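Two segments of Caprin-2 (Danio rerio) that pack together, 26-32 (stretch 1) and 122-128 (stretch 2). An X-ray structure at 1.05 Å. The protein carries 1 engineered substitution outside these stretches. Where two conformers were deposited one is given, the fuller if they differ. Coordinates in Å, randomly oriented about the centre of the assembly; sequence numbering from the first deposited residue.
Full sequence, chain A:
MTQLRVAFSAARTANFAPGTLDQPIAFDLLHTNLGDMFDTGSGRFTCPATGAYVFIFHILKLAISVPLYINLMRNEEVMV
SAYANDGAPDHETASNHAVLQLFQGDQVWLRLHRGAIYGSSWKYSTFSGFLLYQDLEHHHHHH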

# COMPACT_ATOMS: atom_id res chain seq x y z
N ALA A 26 -8.33 13.56 -11.70
CA ALA A 26 -7.13 13.91 -12.46
C ALA A 26 -5.91 13.95 -11.54
O ALA A 26 -6.04 14.27 -10.36
CB ALA A 26 -7.33 15.25 -13.16
N PHE A 27 -4.74 13.63 -12.08
CA PHE A 27 -3.50 13.74 -11.33
C PHE A 27 -2.52 14.56 -12.16
O PHE A 27 -2.12 14.12 -13.23
CB PHE A 27 -2.89 12.37 -11.01
CG PHE A 27 -3.65 11.60 -9.96
CD1 PHE A 27 -4.77 10.87 -10.30
CD2 PHE A 27 -3.23 11.62 -8.64
CE1 PHE A 27 -5.47 10.18 -9.33
CE2 PHE A 27 -3.92 10.93 -7.68
CZ PHE A 27 -5.05 10.21 -8.02
N ASP A 28 -2.15 15.73 -11.67
CA ASP A 28 -1.39 16.69 -12.48
C ASP A 28 0.10 16.38 -12.59
O ASP A 28 0.74 16.79 -13.56
CB ASP A 28 -1.58 18.10 -11.91
CG ASP A 28 -1.15 18.20 -10.46
OD1 ASP A 28 -1.93 17.77 -9.58
OD2 ASP A 28 -0.03 18.69 -10.19
N LEU A 29 0.65 15.70 -11.59
CA LEU A 29 2.08 15.51 -11.52
C LEU A 29 2.45 14.05 -11.76
O LEU A 29 1.77 13.15 -11.26
CB LEU A 29 2.59 15.97 -10.15
CG LEU A 29 4.11 15.94 -9.95
CD1 LEU A 29 4.53 17.11 -9.08
CD2 LEU A 29 4.56 14.63 -9.32
N LEU A 30 3.52 13.84 -12.51
CA LEU A 30 4.04 12.50 -12.74
C LEU A 30 5.52 12.40 -12.37
O LEU A 30 6.32 13.26 -12.76
CB LEU A 30 3.86 12.09 -14.21
CG LEU A 30 2.46 11.68 -14.63
CD1 LEU A 30 2.30 11.76 -16.13
CD2 LEU A 30 2.17 10.26 -14.15
N HIS A 31 5.87 11.36 -11.63
CA HIS A 31 7.27 11.01 -11.44
C HIS A 31 7.78 10.11 -12.56
O HIS A 31 8.96 10.15 -12.90
CB HIS A 31 7.48 10.31 -10.10
CG HIS A 31 7.32 11.22 -8.92
ND1 HIS A 31 6.38 11.00 -7.94
CD2 HIS A 31 7.98 12.35 -8.57
CE1 HIS A 31 6.47 11.96 -7.03
NE2 HIS A 31 7.43 12.78 -7.39
N THR A 32 6.90 9.26 -13.08
CA THR A 32 7.24 8.36 -14.19
C THR A 32 6.01 8.12 -15.05
O THR A 32 4.89 8.13 -14.56
CB THR A 32 7.76 6.98 -13.71
OG1 THR A 32 6.86 6.42 -12.75
CG2 THR A 32 9.16 7.07 -13.10
N TRP A 122 3.70 18.49 -1.40
CA TRP A 122 4.33 17.35 -0.72
C TRP A 122 3.76 16.00 -1.17
O TRP A 122 4.22 14.96 -0.72
CB TRP A 122 4.26 17.50 0.81
CG TRP A 122 5.54 18.09 1.37
CD1 TRP A 122 6.51 18.76 0.68
CD2 TRP A 122 5.98 18.06 2.74
NE1 TRP A 122 7.52 19.16 1.53
CE2 TRP A 122 7.21 18.73 2.80
CE3 TRP A 122 5.44 17.52 3.92
CZ2 TRP A 122 7.92 18.88 3.99
CZ3 TRP A 122 6.14 17.68 5.10
CH2 TRP A 122 7.37 18.34 5.13
N LYS A 123 2.76 16.04 -2.05
CA LYS A 123 2.35 14.85 -2.80
C LYS A 123 1.89 13.70 -1.88
O LYS A 123 2.47 12.61 -1.88
CB LYS A 123 3.48 14.42 -3.73
CG LYS A 123 3.84 15.52 -4.75
CD LYS A 123 5.14 15.26 -5.49
CE LYS A 123 6.36 15.79 -4.74
NZ LYS A 123 6.57 17.24 -5.02
N TYR A 124 0.84 13.97 -1.11
CA TYR A 124 0.21 12.97 -0.26
C TYR A 124 -0.70 12.02 -1.04
O TYR A 124 -0.83 10.84 -0.69
CB TYR A 124 -0.64 13.64 0.82
CG TYR A 124 0.15 14.45 1.81
CD1 TYR A 124 0.68 13.85 2.94
CD2 TYR A 124 0.34 15.81 1.64
CE1 TYR A 124 1.39 14.58 3.87
CE2 TYR A 124 1.06 16.55 2.56
CZ TYR A 124 1.58 15.92 3.68
OH TYR A 124 2.29 16.62 4.62
N SER A 125 -1.34 12.54 -2.08
CA SER A 125 -2.38 11.82 -2.80
C SER A 125 -1.84 11.33 -4.13
O SER A 125 -1.51 12.14 -5.01
CB SER A 125 -3.60 12.73 -2.99
OG SER A 125 -4.16 13.05 -1.73
N THR A 126 -1.75 10.01 -4.26
CA THR A 126 -0.96 9.36 -5.29
C THR A 126 -1.70 8.18 -5.93
O THR A 126 -2.59 7.58 -5.32
CB THR A 126 0.34 8.82 -4.71
OG1 THR A 126 -0.01 7.90 -3.67
CG2 THR A 126 1.22 9.94 -4.15
N PHE A 127 -1.27 7.84 -7.13
CA PHE A 127 -1.85 6.74 -7.91
C PHE A 127 -0.76 6.23 -8.83
O PHE A 127 -0.19 7.01 -9.59
CB PHE A 127 -3.06 7.27 -8.70
CG PHE A 127 -3.75 6.27 -9.61
CD1 PHE A 127 -3.85 4.92 -9.31
CD2 PHE A 127 -4.37 6.73 -10.77
CE1 PHE A 127 -4.53 4.06 -10.16
CE2 PHE A 127 -5.06 5.89 -11.61
CZ PHE A 127 -5.14 4.55 -11.32
N SER A 128 -0.45 4.94 -8.76
CA SER A 128 0.57 4.34 -9.61
C SER A 128 0.13 3.00 -10.15
O SER A 128 -0.77 2.35 -9.61
CB SER A 128 1.88 4.13 -8.86
OG SER A 128 2.30 5.31 -8.21

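Two segments of Caprin-2 more than ninety residues apart in sequence meet through side chains packing on side chains and, at Phe-27, on the main chain of the other segment; no hydrogen bond links them, and the contact buries a modest 255 Å², both sides summed. Their end-to-end directions are 101° apart, close to perpendicular, and the backbones stay well apart, with CA of Phe-27 7.9 Å from CA of Thr-126 and CA of Leu-29 8.7 Å from CA of Lys-123. Side chains span the gap, in two patches.

Aromatic contacts make the first patch. Phe-27, buried and with its CB directed toward the other segment, gives up 77 Å², the largest share of any residue here. Its chi1 of -72° (m) carries the ring across to residues 125-127. There CB of Phe-127 sits over one face of the ring, 3.9 Å from the Phe-27 ring centroid and 21° off the ring normal, a CH-pi contact; the closest atoms are CZ of Phe-27 and CB of Phe-127, at 3.6 Å. Phe-127 also starts toward the partner, but its chi1 of 178° (t) leads the end of the side chain away. The two rings are obliquely related, with centroids 5.7 Å apart and planes at 45°. A flat, apolar phenylalanine suits this buried position, offering a broad face to a methylene and asking for no polar partner.

Contacts with the backbone extend this patch. CE2 of Phe-27 lies 3.8 Å from the carbonyl O of Ser-125, which approaches the ring at its edge, near its plane, where the aromatic hydrogens carry slight positive charge. The same CE2 is 3.9 Å from the carbonyl C of Thr-126. Thr-126 turns its CB away and Ser-125 holds its own sideways; both hydroxyls are hydrogen-bonded elsewhere in the structure, and the closest contacts these two residues make with the ring come from main-chain atoms.

Lysine methylenes make the second patch. Lys-123, in a left-handed backbone conformation (phi/psi 60/61), points toward stretch 1 and has 61 Å² covered. Its CD lies 3.9 Å from CD2 of Leu-29 and likewise 3.9 Å from NE2 of His-31, so one methylene touches both residues. Leu-29 and His-31 direct their CB atoms toward the other segment and each lose 26 Å², while the intervening Leu-30 directs its CB away. Leucine offers a branched apolar end to a methylene, and histidine lets a partly exposed ring pack against the lysine chain without a hydrogen bond across the contact. Lysine fits this partly exposed place because its long aliphatic portion can pack while its amino group, NZ, finds a hydrogen bond just beyond the segments.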